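Side-chain contacts in probable arylamine n-acetyl transferase (Mycobacterium abscessus, PDB 4GUZ), which probably transfers an acetyl group from acetyl-coenzyme A to arylamine substrates, as do other members of the arylamine N-acetyltransferase family: residues Q67-L70 and L71-R75; R103-M106 and G107-T110; P195-P198 and I199-R202; A204-F207 and V208-P212; Q251-P254 and A255-L258. One frame throughout, in Å; residues are numbered along the deposited sequence.

Interaction 1 (Q67-L70 and L71-R75); sequences QAKL and LRSPR
Lys69 O is gripped twice by Ser73. The hydroxyl OG of Ser73 donates to Lys69 O at 2.7 Å, lying in the carbonyl plane on a lone pair, while Ser73 N adds a weak bond of 3.5 Å to the same oxygen. The torsion of Ser73 (chi1 77°) sets OG between its own backbone N and carbonyl carbon, which turns the hydroxyl back onto the preceding turn. Two residues earlier, Leu71 N bonds to Gln67 O at 2.9 Å, approaching from above the carbonyl plane, and Arg72 N holds Ala68 O only weakly. These bonds continue the turns of helix 63-72 towards its C-terminal part; beyond them the chain passes through an inverse gamma turn centred on Pro74. The turn brings Arg75 back beside the helix: Lys69 CE lies over one face of its guanidinium, 3.8 Å from Arg75 NH2. Lys69 NZ and Arg75 NH2 come within 4.1 Å of each other, and their like charges are probably offset by Asp52, which forms salt bridges to both; Glu81 also pairs with Lys69 and Glu49 with Arg75. At the other end, Gln67 and Arg72 run side by side in the same direction, their amide and guanidinium planes 49° apart, and Arg72 NH2 rests 3.7 Å from Ala68 CB. Arg72 NH1 forms a salt bridge with Glu17, whereas the Gln67 amide is held by Glu12 O and Gln14 N. One water bridges Leu70 O and Arg75 O.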
loop_
_atom_site.group_PDB
_atom_site.type_symbol
_atom_site.label_atom_id
_atom_site.label_comp_id
_atom_site.label_asym_id
_atom_site.label_seq_id
_atom_site.Cartn_x
_atom_site.Cartn_y
_atom_site.Cartn_z
ATOM N N GLN A 67 -11.536 6.538 -6.403
ATOM C CA GLN A 67 -10.953 6.973 -7.683
ATOM C C GLN A 67 -11.009 8.499 -7.850
ATOM O O GLN A 67 -10.098 9.069 -8.450
ATOM C CB GLN A 67 -11.571 6.253 -8.898
ATOM C CG GLN A 67 -13.020 6.609 -9.233
ATOM C CD GLN A 67 -13.571 5.710 -10.304
ATOM O OE1 GLN A 67 -12.838 4.995 -10.999
ATOM N NE2 GLN A 67 -14.884 5.707 -10.441
ATOM N N ALA A 68 -12.034 9.160 -7.288
ATOM C CA ALA A 68 -12.130 10.627 -7.338
ATOM C C ALA A 68 -11.005 11.259 -6.493
ATOM O O ALA A 68 -10.331 12.168 -6.961
ATOM C CB ALA A 68 -13.499 11.089 -6.842
ATOM N N LYS A 69 -10.763 10.741 -5.276
ATOM C CA LYS A 69 -9.687 11.239 -4.421
ATOM C C LYS A 69 -8.292 10.914 -5.017
ATOM O O LYS A 69 -7.486 11.824 -5.197
ATOM C CB LYS A 69 -9.829 10.643 -3.011
ATOM C CG LYS A 69 -8.779 11.106 -2.001
ATOM C CD LYS A 69 -8.782 10.150 -0.835
ATOM C CE LYS A 69 -7.816 10.526 0.238
ATOM N NZ LYS A 69 -7.823 9.511 1.317
ATOM N N LEU A 70 -8.032 9.639 -5.354
ATOM C CA LEU A 70 -6.708 9.186 -5.823
ATOM C C LEU A 70 -6.321 9.592 -7.247
ATOM O O LEU A 70 -5.126 9.717 -7.522
ATOM C CB LEU A 70 -6.556 7.649 -5.681
ATOM C CG LEU A 70 -6.670 7.107 -4.253
ATOM C CD1 LEU A 70 -6.167 5.679 -4.141
ATOM C CD2 LEU A 70 -5.911 7.939 -3.293
ATOM N N LEU A 71 -7.288 9.781 -8.151
ATOM C CA LEU A 71 -6.943 10.092 -9.536
ATOM C C LEU A 71 -7.292 11.543 -9.949
ATOM O O LEU A 71 -6.817 11.994 -10.994
ATOM C CB LEU A 71 -7.667 9.127 -10.511
ATOM C CG LEU A 71 -7.641 7.607 -10.292
ATOM C CD1 LEU A 71 -8.511 6.903 -11.333
ATOM C CD2 LEU A 71 -6.228 7.044 -10.396
ATOM N N ARG A 72 -8.154 12.237 -9.182
ATOM C CA ARG A 72 -8.637 13.564 -9.583
ATOM C C ARG A 72 -8.374 14.692 -8.559
ATOM O O ARG A 72 -8.832 15.818 -8.753
ATOM C CB ARG A 72 -10.134 13.481 -9.924
ATOM C CG ARG A 72 -10.391 12.467 -11.035
ATOM C CD ARG A 72 -11.775 12.557 -11.642
ATOM N NE ARG A 72 -12.788 11.904 -10.821
ATOM C CZ ARG A 72 -13.377 10.753 -11.120
ATOM N NH1 ARG A 72 -13.034 10.089 -12.214
ATOM N NH2 ARG A 72 -14.311 10.255 -10.326
ATOM N N SER A 73 -7.586 14.416 -7.520
ATOM C CA SER A 73 -7.193 15.417 -6.545
ATOM C C SER A 73 -5.738 15.153 -6.111
ATOM O O SER A 73 -5.281 14.005 -6.228
ATOM C CB SER A 73 -8.151 15.439 -5.356
ATOM O OG SER A 73 -7.938 14.364 -4.458
ATOM N N PRO A 74 -4.989 16.184 -5.625
ATOM C CA PRO A 74 -3.593 15.940 -5.193
ATOM C C PRO A 74 -3.562 15.212 -3.838
ATOM O O PRO A 74 -3.161 15.772 -2.815
ATOM C CB PRO A 74 -3.007 17.357 -5.115
ATOM C CG PRO A 74 -4.175 18.231 -4.800
ATOM C CD PRO A 74 -5.363 17.611 -5.471
ATOM N N ARG A 75 -4.032 13.954 -3.836
ATOM C CA ARG A 75 -4.157 13.135 -2.638
ATOM C C ARG A 75 -3.745 11.695 -2.859
ATOM O O ARG A 75 -3.776 11.178 -3.977
ATOM C CB ARG A 75 -5.617 13.142 -2.124
ATOM C CG ARG A 75 -6.156 14.518 -1.677
ATOM C CD ARG A 75 -5.463 15.099 -0.423
ATOM N NE ARG A 75 -5.394 14.155 0.694
ATOM C CZ ARG A 75 -6.380 13.934 1.558
ATOM N NH1 ARG A 75 -7.516 14.615 1.471
ATOM N NH2 ARG A 75 -6.230 13.048 2.533
HETATM O O HOH W 1 -2.944 9.405 -5.740
#

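Interaction 2 (R103-M106 and G107-T110); sequences RVQM and GATT
Gln105 curls over the turn that follows it and ties down the backbone of Ala108 and Thr110. Its CB lies 3.8 Å from Ala108 O, the carbonyl that its own amide will hold. CG, placed opposite the carbonyl carbon and beside the backbone N (chi1 -68°), stays near that same oxygen, and the bend at the next bond (chi2 -59°) folds the chain back across the turn. CD is about equally far from Ala108 O and Thr110 O. At the tip, NE2 spends one N-H on each of these oxygens: it donates to Thr110 O at 2.9 Å, with an angle of 165° at the hydrogen, and to Ala108 O, also at 2.9 Å but less straight. Both acceptors lie close to the amide plane of Gln105, although the nitrogen stands above the plane of each carbonyl. OE1 accepts from Arg112 N, so both ends of the amide are engaged and its rotation is fixed.

The backbone beneath forms a type I' beta turn from Gln105 to Ala108, closed by Ala108 N donating to Gln105 O at 3.0 Å. Gly107 occupies a backbone conformation in which a side chain would collide with Met106 O, and Ala108 CB packs against Gln105 O at 3.4 Å.

The turn lies at the surface just beyond strand 96-104, in the connection to strand 116-123; Gln105 and Met106 make backbone bonds to Arg188 of the adjacent antiparallel strand 185-196, and Gly107 N reaches the hydroxyl of Ser187.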
loop_
_atom_site.group_PDB
_atom_site.type_symbol
_atom_site.label_atom_id
_atom_site.label_comp_id
_atom_site.label_asym_id
_atom_site.label_seq_id
_atom_site.Cartn_x
_atom_site.Cartn_y
_atom_site.Cartn_z
ATOM N N ARG A 103 -0.242 -9.346 8.582
ATOM C CA ARG A 103 0.059 -8.802 9.919
ATOM C C ARG A 103 1.375 -8.028 9.812
ATOM O O ARG A 103 2.407 -8.656 9.598
ATOM C CB ARG A 103 0.201 -9.946 10.940
ATOM C CG ARG A 103 -1.017 -10.837 11.063
ATOM C CD ARG A 103 -0.716 -12.026 11.958
ATOM N NE ARG A 103 -1.848 -12.950 11.998
ATOM C CZ ARG A 103 -2.914 -12.792 12.774
ATOM N NH1 ARG A 103 -2.987 -11.762 13.612
ATOM N NH2 ARG A 103 -3.896 -13.682 12.750
ATOM N N VAL A 104 1.339 -6.681 9.889
ATOM C CA VAL A 104 2.548 -5.858 9.758
ATOM C C VAL A 104 3.335 -5.949 11.056
ATOM O O VAL A 104 2.923 -5.419 12.090
ATOM C CB VAL A 104 2.282 -4.398 9.322
ATOM C CG1 VAL A 104 3.597 -3.638 9.135
ATOM C CG2 VAL A 104 1.474 -4.352 8.029
ATOM N N GLN A 105 4.488 -6.581 10.975
ATOM C CA GLN A 105 5.358 -6.858 12.115
ATOM C C GLN A 105 6.502 -5.884 12.280
ATOM O O GLN A 105 6.847 -5.550 13.424
ATOM C CB GLN A 105 5.946 -8.280 11.986
ATOM C CG GLN A 105 4.909 -9.418 12.144
ATOM C CD GLN A 105 4.156 -9.438 13.471
ATOM O OE1 GLN A 105 2.935 -9.604 13.513
ATOM N NE2 GLN A 105 4.850 -9.282 14.580
ATOM N N MET A 106 7.153 -5.499 11.172
ATOM C CA MET A 106 8.350 -4.626 11.154
ATOM C C MET A 106 9.389 -5.080 12.184
ATOM O O MET A 106 9.870 -4.257 12.981
ATOM C CB MET A 106 7.976 -3.144 11.367
ATOM C CG MET A 106 7.065 -2.566 10.278
ATOM S SD MET A 106 7.638 -2.805 8.561
ATOM C CE MET A 106 8.981 -1.615 8.481
ATOM N N GLY A 107 9.680 -6.390 12.194
ATOM C CA GLY A 107 10.666 -7.003 13.085
ATOM C C GLY A 107 10.187 -7.531 14.428
ATOM O O GLY A 107 10.889 -8.328 15.053
ATOM N N ALA A 108 9.017 -7.085 14.898
ATOM C CA ALA A 108 8.503 -7.526 16.202
ATOM C C ALA A 108 8.106 -9.016 16.198
ATOM O O ALA A 108 7.649 -9.537 15.174
ATOM C CB ALA A 108 7.311 -6.670 16.625
ATOM N N THR A 109 8.309 -9.695 17.341
ATOM C CA THR A 109 7.936 -11.116 17.525
ATOM C C THR A 109 6.518 -11.238 18.084
ATOM O O THR A 109 5.856 -12.268 17.861
ATOM C CB THR A 109 8.946 -11.837 18.407
ATOM O OG1 THR A 109 9.042 -11.134 19.654
ATOM C CG2 THR A 109 10.316 -11.949 17.740
ATOM N N THR A 110 6.040 -10.188 18.804
ATOM C CA THR A 110 4.670 -10.115 19.309
ATOM C C THR A 110 3.731 -9.980 18.101
ATOM O O THR A 110 3.856 -9.037 17.323
ATOM C CB THR A 110 4.481 -8.932 20.305
ATOM O OG1 THR A 110 5.467 -9.015 21.333
ATOM C CG2 THR A 110 3.077 -8.916 20.925
#

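Interaction 3 (P195-P198 and I199-R202); sequences PQYP and IDYR
With CG of Asp200 turned beside its backbone N (chi1 -62°), the carboxylate reaches back to the start of its helix, where Tyr197 N donates to Asp200 OD2 at 2.9 Å. The oxygen is met on its anti side, with the donor out of the carboxylate plane. Gln196, bent at its second torsion (chi2 -81°), brings its amide over the same carboxylate: the two groups are stacked with planes 19° apart, although the side chains cross at about a right angle, and Gln196 OE1 lies 3.4 Å from Asp200 CB. The Tyr197 ring runs alongside the carboxylate, with CD2 3.5 Å from Asp200 OD2. Tyr197 is the N-cap of helix 198-210, and the aspartate three residues on takes up its N-H as strand 185-196 passes into the helix. Tyr197 O accepts a well-formed bond of 3.2 Å from Tyr201 N, and the same oxygen lies over one face of the Tyr201 ring, towards its rim. The hydroxyl of that buried ring bonds to Ile100 O of strand 96-104 and the ring meets Tyr80. Toward the surface, Pro198 O lies over one face of the Arg202 guanidinium, towards its rim, and accepts from Arg202 N at 3.0 Å.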
loop_
_atom_site.group_PDB
_atom_site.type_symbol
_atom_site.label_atom_id
_atom_site.label_comp_id
_atom_site.label_asym_id
_atom_site.label_seq_id
_atom_site.Cartn_x
_atom_site.Cartn_y
_atom_site.Cartn_z
ATOM N N PRO A 195 -8.936 -16.371 1.803
ATOM C CA PRO A 195 -9.547 -15.279 1.027
ATOM C C PRO A 195 -10.262 -14.253 1.897
ATOM O O PRO A 195 -10.934 -14.594 2.874
ATOM C CB PRO A 195 -10.534 -16.008 0.083
ATOM C CG PRO A 195 -9.997 -17.392 -0.014
ATOM C CD PRO A 195 -9.444 -17.686 1.358
ATOM N N GLN A 196 -10.081 -12.972 1.539
ATOM C CA GLN A 196 -10.681 -11.835 2.229
ATOM C C GLN A 196 -11.395 -10.979 1.214
ATOM O O GLN A 196 -11.057 -11.009 0.040
ATOM C CB GLN A 196 -9.614 -11.029 3.011
ATOM C CG GLN A 196 -8.951 -11.850 4.119
ATOM C CD GLN A 196 -9.799 -11.902 5.361
ATOM O OE1 GLN A 196 -10.021 -10.891 6.030
ATOM N NE2 GLN A 196 -10.307 -13.077 5.673
ATOM N N TYR A 197 -12.425 -10.277 1.650
ATOM C CA TYR A 197 -13.296 -9.527 0.750
ATOM C C TYR A 197 -13.384 -8.053 1.131
ATOM O O TYR A 197 -13.022 -7.691 2.252
ATOM C CB TYR A 197 -14.715 -10.189 0.774
ATOM C CG TYR A 197 -14.637 -11.689 0.603
ATOM C CD1 TYR A 197 -14.412 -12.256 -0.649
ATOM C CD2 TYR A 197 -14.684 -12.539 1.706
ATOM C CE1 TYR A 197 -14.251 -13.634 -0.804
ATOM C CE2 TYR A 197 -14.494 -13.912 1.567
ATOM C CZ TYR A 197 -14.295 -14.455 0.307
ATOM O OH TYR A 197 -14.109 -15.805 0.159
ATOM N N PRO A 198 -13.925 -7.204 0.225
ATOM C CA PRO A 198 -14.100 -5.765 0.544
ATOM C C PRO A 198 -14.774 -5.498 1.907
ATOM O O PRO A 198 -14.358 -4.570 2.611
ATOM C CB PRO A 198 -14.968 -5.279 -0.616
ATOM C CG PRO A 198 -14.491 -6.110 -1.772
ATOM C CD PRO A 198 -14.349 -7.492 -1.166
ATOM N N ILE A 199 -15.747 -6.352 2.327
ATOM C CA ILE A 199 -16.420 -6.220 3.625
ATOM C C ILE A 199 -15.412 -6.375 4.800
ATOM O O ILE A 199 -15.541 -5.671 5.817
ATOM C CB ILE A 199 -17.644 -7.189 3.775
ATOM C CG1 ILE A 199 -18.494 -6.851 5.013
ATOM C CG2 ILE A 199 -17.264 -8.684 3.723
ATOM C CD1 ILE A 199 -19.382 -5.671 4.864
ATOM N N ASP A 200 -14.429 -7.295 4.655
ATOM C CA ASP A 200 -13.391 -7.529 5.674
ATOM C C ASP A 200 -12.488 -6.291 5.748
ATOM O O ASP A 200 -12.120 -5.834 6.830
ATOM C CB ASP A 200 -12.584 -8.794 5.342
ATOM C CG ASP A 200 -13.441 -10.050 5.333
ATOM O OD1 ASP A 200 -14.303 -10.177 6.213
ATOM O OD2 ASP A 200 -13.305 -10.851 4.391
ATOM N N TYR A 201 -12.192 -5.726 4.584
ATOM C CA TYR A 201 -11.382 -4.513 4.493
ATOM C C TYR A 201 -12.083 -3.319 5.161
ATOM O O TYR A 201 -11.424 -2.556 5.857
ATOM C CB TYR A 201 -11.034 -4.230 3.033
ATOM C CG TYR A 201 -10.191 -5.323 2.414
ATOM C CD1 TYR A 201 -9.328 -6.097 3.194
ATOM C CD2 TYR A 201 -10.210 -5.552 1.045
ATOM C CE1 TYR A 201 -8.500 -7.062 2.619
ATOM C CE2 TYR A 201 -9.395 -6.521 0.463
ATOM C CZ TYR A 201 -8.534 -7.267 1.253
ATOM O OH TYR A 201 -7.688 -8.177 0.666
ATOM N N ARG A 202 -13.414 -3.223 5.061
ATOM C CA ARG A 202 -14.158 -2.139 5.723
ATOM C C ARG A 202 -14.073 -2.266 7.235
ATOM O O ARG A 202 -13.837 -1.265 7.911
ATOM C CB ARG A 202 -15.621 -2.115 5.272
ATOM C CG ARG A 202 -15.787 -1.622 3.848
ATOM C CD ARG A 202 -17.238 -1.290 3.543
ATOM N NE ARG A 202 -18.035 -2.482 3.247
ATOM C CZ ARG A 202 -18.070 -3.080 2.060
ATOM N NH1 ARG A 202 -17.344 -2.614 1.050
ATOM N NH2 ARG A 202 -18.818 -4.159 1.877
#

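Interaction 4 (A204-F207 and V208-P212); sequences ASYF and VASSP
Tyr206 O, in the last turn of helix 198-210, accepts twice from Ser210. Ser210 N donates to it at 3.2 Å, and Ser210 OG adds a second bond to Tyr206 O at 2.9 Å, the two donors arriving from opposite faces of the carbonyl plane. The hydroxyl is brought there by a first torsion of 66°, which places OG between the backbone N and carbonyl carbon of Ser210. The same OG stands over the centre of the Tyr206 ring, 4.1 Å above its plane.

On the buried side the helix is regular and close. Ala209 N meets Ser205 O at 2.7 Å, nearly along the C=O axis, and Val208 CG2 lies 3.4 Å from Ala204 O, which accepts from Val208 N. Val208 and Ala209 rest on Tyr78, while Ser205 OG bonds to the hydroxyl of that tyrosine.

The other side is looser, for Tyr206 is exposed and Phe207 is partly so. Ser211, the first residue to leave helical conformation, still donates its N-H to Phe207 O at 2.9 Å. Its OG lies 3.3 Å from Phe207 CE2, obliquely to the ring, and accepts from His213 N.

The serines thus supply polar groups where the helix is ending: one hydroxyl doubles the hold on a carbonyl of the last turn, the other receives an N-H of the departing chain.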
loop_
_atom_site.group_PDB
_atom_site.type_symbol
_atom_site.label_atom_id
_atom_site.label_comp_id
_atom_site.label_asym_id
_atom_site.label_seq_id
_atom_site.Cartn_x
_atom_site.Cartn_y
_atom_site.Cartn_z
ATOM N N ALA A 204 -11.721 -3.905 8.954
ATOM C CA ALA A 204 -10.313 -3.712 9.306
ATOM C C ALA A 204 -9.935 -2.246 9.250
ATOM O O ALA A 204 -9.258 -1.764 10.152
ATOM C CB ALA A 204 -9.425 -4.524 8.373
ATOM N N SER A 205 -10.397 -1.532 8.210
ATOM C CA SER A 205 -10.155 -0.099 8.019
ATOM C C SER A 205 -10.774 0.723 9.149
ATOM O O SER A 205 -10.173 1.704 9.580
ATOM C CB SER A 205 -10.705 0.368 6.677
ATOM O OG SER A 205 -10.253 1.679 6.381
ATOM N N TYR A 206 -11.959 0.316 9.645
ATOM C CA TYR A 206 -12.598 0.998 10.778
ATOM C C TYR A 206 -11.640 1.041 11.988
ATOM O O TYR A 206 -11.498 2.097 12.607
ATOM C CB TYR A 206 -13.937 0.328 11.160
ATOM C CG TYR A 206 -14.591 0.980 12.357
ATOM C CD1 TYR A 206 -15.288 2.180 12.229
ATOM C CD2 TYR A 206 -14.488 0.417 13.627
ATOM C CE1 TYR A 206 -15.858 2.808 13.334
ATOM C CE2 TYR A 206 -15.037 1.045 14.743
ATOM C CZ TYR A 206 -15.726 2.239 14.592
ATOM O OH TYR A 206 -16.301 2.846 15.679
ATOM N N PHE A 207 -10.978 -0.094 12.304
ATOM C CA PHE A 207 -9.994 -0.197 13.390
ATOM C C PHE A 207 -8.748 0.637 13.050
ATOM O O PHE A 207 -8.295 1.426 13.877
ATOM C CB PHE A 207 -9.606 -1.683 13.633
ATOM C CG PHE A 207 -8.406 -1.935 14.524
ATOM C CD1 PHE A 207 -7.154 -2.191 13.977
ATOM C CD2 PHE A 207 -8.540 -1.964 15.908
ATOM C CE1 PHE A 207 -6.043 -2.418 14.799
ATOM C CE2 PHE A 207 -7.431 -2.193 16.735
ATOM C CZ PHE A 207 -6.189 -2.420 16.176
ATOM N N VAL A 208 -8.195 0.456 11.834
ATOM C CA VAL A 208 -6.983 1.164 11.399
ATOM C C VAL A 208 -7.179 2.709 11.404
ATOM O O VAL A 208 -6.275 3.430 11.847
ATOM C CB VAL A 208 -6.464 0.638 10.027
ATOM C CG1 VAL A 208 -5.301 1.489 9.497
ATOM C CG2 VAL A 208 -6.012 -0.816 10.158
ATOM N N ALA A 209 -8.353 3.202 10.972
ATOM C CA ALA A 209 -8.585 4.655 10.879
ATOM C C ALA A 209 -8.947 5.343 12.213
ATOM O O ALA A 209 -8.666 6.538 12.334
ATOM C CB ALA A 209 -9.660 4.960 9.845
ATOM N N SER A 210 -9.553 4.630 13.200
ATOM C CA SER A 210 -9.967 5.310 14.439
ATOM C C SER A 210 -9.419 4.735 15.775
ATOM O O SER A 210 -9.397 5.479 16.766
ATOM C CB SER A 210 -11.492 5.363 14.525
ATOM O OG SER A 210 -12.058 4.068 14.656
ATOM N N SER A 211 -9.022 3.447 15.833
ATOM C CA SER A 211 -8.566 2.858 17.093
ATOM C C SER A 211 -7.275 3.488 17.613
ATOM O O SER A 211 -6.340 3.697 16.833
ATOM C CB SER A 211 -8.383 1.347 16.974
ATOM O OG SER A 211 -7.917 0.760 18.180
ATOM N N PRO A 212 -7.197 3.761 18.942
ATOM C CA PRO A 212 -5.955 4.329 19.504
ATOM C C PRO A 212 -4.809 3.304 19.503
ATOM O O PRO A 212 -3.641 3.675 19.641
ATOM C CB PRO A 212 -6.362 4.723 20.927
ATOM C CG PRO A 212 -7.472 3.792 21.273
ATOM C CD PRO A 212 -8.225 3.562 19.987
#

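Interaction 5 (Q251-P254 and A255-L258); sequences QLTP and AEVL
Thr253 and Glu256 cross obliquely, each side chain reaching the backbone N-H of the other. Glu256, its chain extended beyond CG, stretches back past the threonine hydroxyl so that OE1 accepts from Thr253 N at 2.8 Å. This bond is nearly straight, at 169°, and meets the oxygen on its anti side, 16° out of the carboxylate plane. In return Thr253 OG1, set between its own backbone N and carbonyl carbon (chi1 64°), accepts from Glu256 N at 3.2 Å; it also donates weakly to Glu256 OE1. The methyl CG2 of Thr253 lies 3.4 Å from Glu256 OE1. On the inner side, Leu252 crosses both Glu256 and Val257 at a slant: its CB touches Val257 CG2 at 3.8 Å and the CB of Glu256 at a similar distance. Leu252 and Val257 both continue onto Leu233 of strand 229-234, while Pro254 and Leu258 pack on Leu278 of helix 271-282. Val257 N donates to Thr253 O at 3.0 Å, an i to i+4 bond at the start of the helix. The reciprocal pairing of Thr253 with Glu256 is a capping box, with Thr253 as N-cap, at the point where the chain leaves strand 246-251 and enters helix 254-263.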
loop_
_atom_site.group_PDB
_atom_site.type_symbol
_atom_site.label_atom_id
_atom_site.label_comp_id
_atom_site.label_asym_id
_atom_site.label_seq_id
_atom_site.Cartn_x
_atom_site.Cartn_y
_atom_site.Cartn_z
ATOM N N GLN A 251 13.677 16.949 11.068
ATOM C CA GLN A 251 12.408 17.411 11.606
ATOM C C GLN A 251 11.925 18.626 10.817
ATOM O O GLN A 251 12.704 19.546 10.549
ATOM C CB GLN A 251 12.517 17.744 13.110
ATOM C CG GLN A 251 11.188 18.199 13.744
ATOM C CD GLN A 251 10.358 17.095 14.376
ATOM O OE1 GLN A 251 10.282 15.939 13.907
ATOM N NE2 GLN A 251 9.665 17.453 15.444
ATOM N N LEU A 252 10.637 18.643 10.491
ATOM C CA LEU A 252 10.006 19.737 9.770
ATOM C C LEU A 252 9.103 20.505 10.702
ATOM O O LEU A 252 8.498 19.912 11.602
ATOM C CB LEU A 252 9.182 19.200 8.579
ATOM C CG LEU A 252 9.913 18.363 7.503
ATOM C CD1 LEU A 252 8.931 17.791 6.526
ATOM C CD2 LEU A 252 10.895 19.203 6.717
ATOM N N THR A 253 9.010 21.826 10.489
ATOM C CA THR A 253 8.075 22.686 11.207
ATOM C C THR A 253 6.674 22.407 10.630
ATOM O O THR A 253 6.608 21.931 9.490
ATOM C CB THR A 253 8.437 24.180 11.022
ATOM O OG1 THR A 253 8.292 24.516 9.645
ATOM C CG2 THR A 253 9.826 24.550 11.545
ATOM N N PRO A 254 5.555 22.791 11.290
ATOM C CA PRO A 254 4.232 22.562 10.680
ATOM C C PRO A 254 4.111 23.134 9.250
ATOM O O PRO A 254 3.561 22.459 8.374
ATOM C CB PRO A 254 3.286 23.251 11.666
ATOM C CG PRO A 254 3.975 23.104 12.978
ATOM C CD PRO A 254 5.412 23.361 12.647
ATOM N N ALA A 255 4.685 24.327 8.987
ATOM C CA ALA A 255 4.673 24.932 7.653
ATOM C C ALA A 255 5.520 24.130 6.648
ATOM O O ALA A 255 5.100 23.971 5.496
ATOM C CB ALA A 255 5.171 26.366 7.722
ATOM N N GLU A 256 6.703 23.616 7.073
ATOM C CA GLU A 256 7.568 22.831 6.182
ATOM C C GLU A 256 6.882 21.521 5.772
ATOM O O GLU A 256 7.069 21.078 4.642
ATOM C CB GLU A 256 8.922 22.543 6.829
ATOM C CG GLU A 256 9.876 23.728 6.796
ATOM C CD GLU A 256 11.060 23.635 7.742
ATOM O OE1 GLU A 256 10.959 22.923 8.766
ATOM O OE2 GLU A 256 12.080 24.310 7.478
ATOM N N VAL A 257 6.056 20.935 6.672
ATOM C CA VAL A 257 5.288 19.709 6.384
ATOM C C VAL A 257 4.358 19.969 5.198
ATOM O O VAL A 257 4.389 19.197 4.237
ATOM C CB VAL A 257 4.503 19.183 7.616
ATOM C CG1 VAL A 257 3.537 18.048 7.219
ATOM C CG2 VAL A 257 5.462 18.708 8.698
ATOM N N LEU A 258 3.558 21.065 5.242
ATOM C CA LEU A 258 2.670 21.389 4.114
ATOM C C LEU A 258 3.467 21.608 2.832
ATOM O O LEU A 258 3.031 21.179 1.763
ATOM C CB LEU A 258 1.806 22.634 4.386
ATOM C CG LEU A 258 0.874 22.647 5.601
ATOM C CD1 LEU A 258 0.106 23.961 5.629
ATOM C CD2 LEU A 258 -0.144 21.515 5.541
#

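The five contacts follow one another along the chain without overlap. Interaction 1 lies towards the C-terminal part of helix 63-72 and the loop after it, and interaction 2 forms a turn after strand 96-104. Interactions 3 and 4 adjoin in sequence at the two ends of helix 198-210, their centres about 14 Å apart, and interaction 5 begins helix 254-263. Interactions 2 and 3 both reach the eight-stranded antiparallel sheet through its neighbouring strands 96-104 and 185-196, yet their nearest atoms are about 10 Å apart. Interactions 3 and 5 are the most widely separated, about 36 Å between centres, on opposite sides of the chain's centre. Apart from the adjoining pair no two touch, and the contacts mark helix ends and a turn spread over one chain.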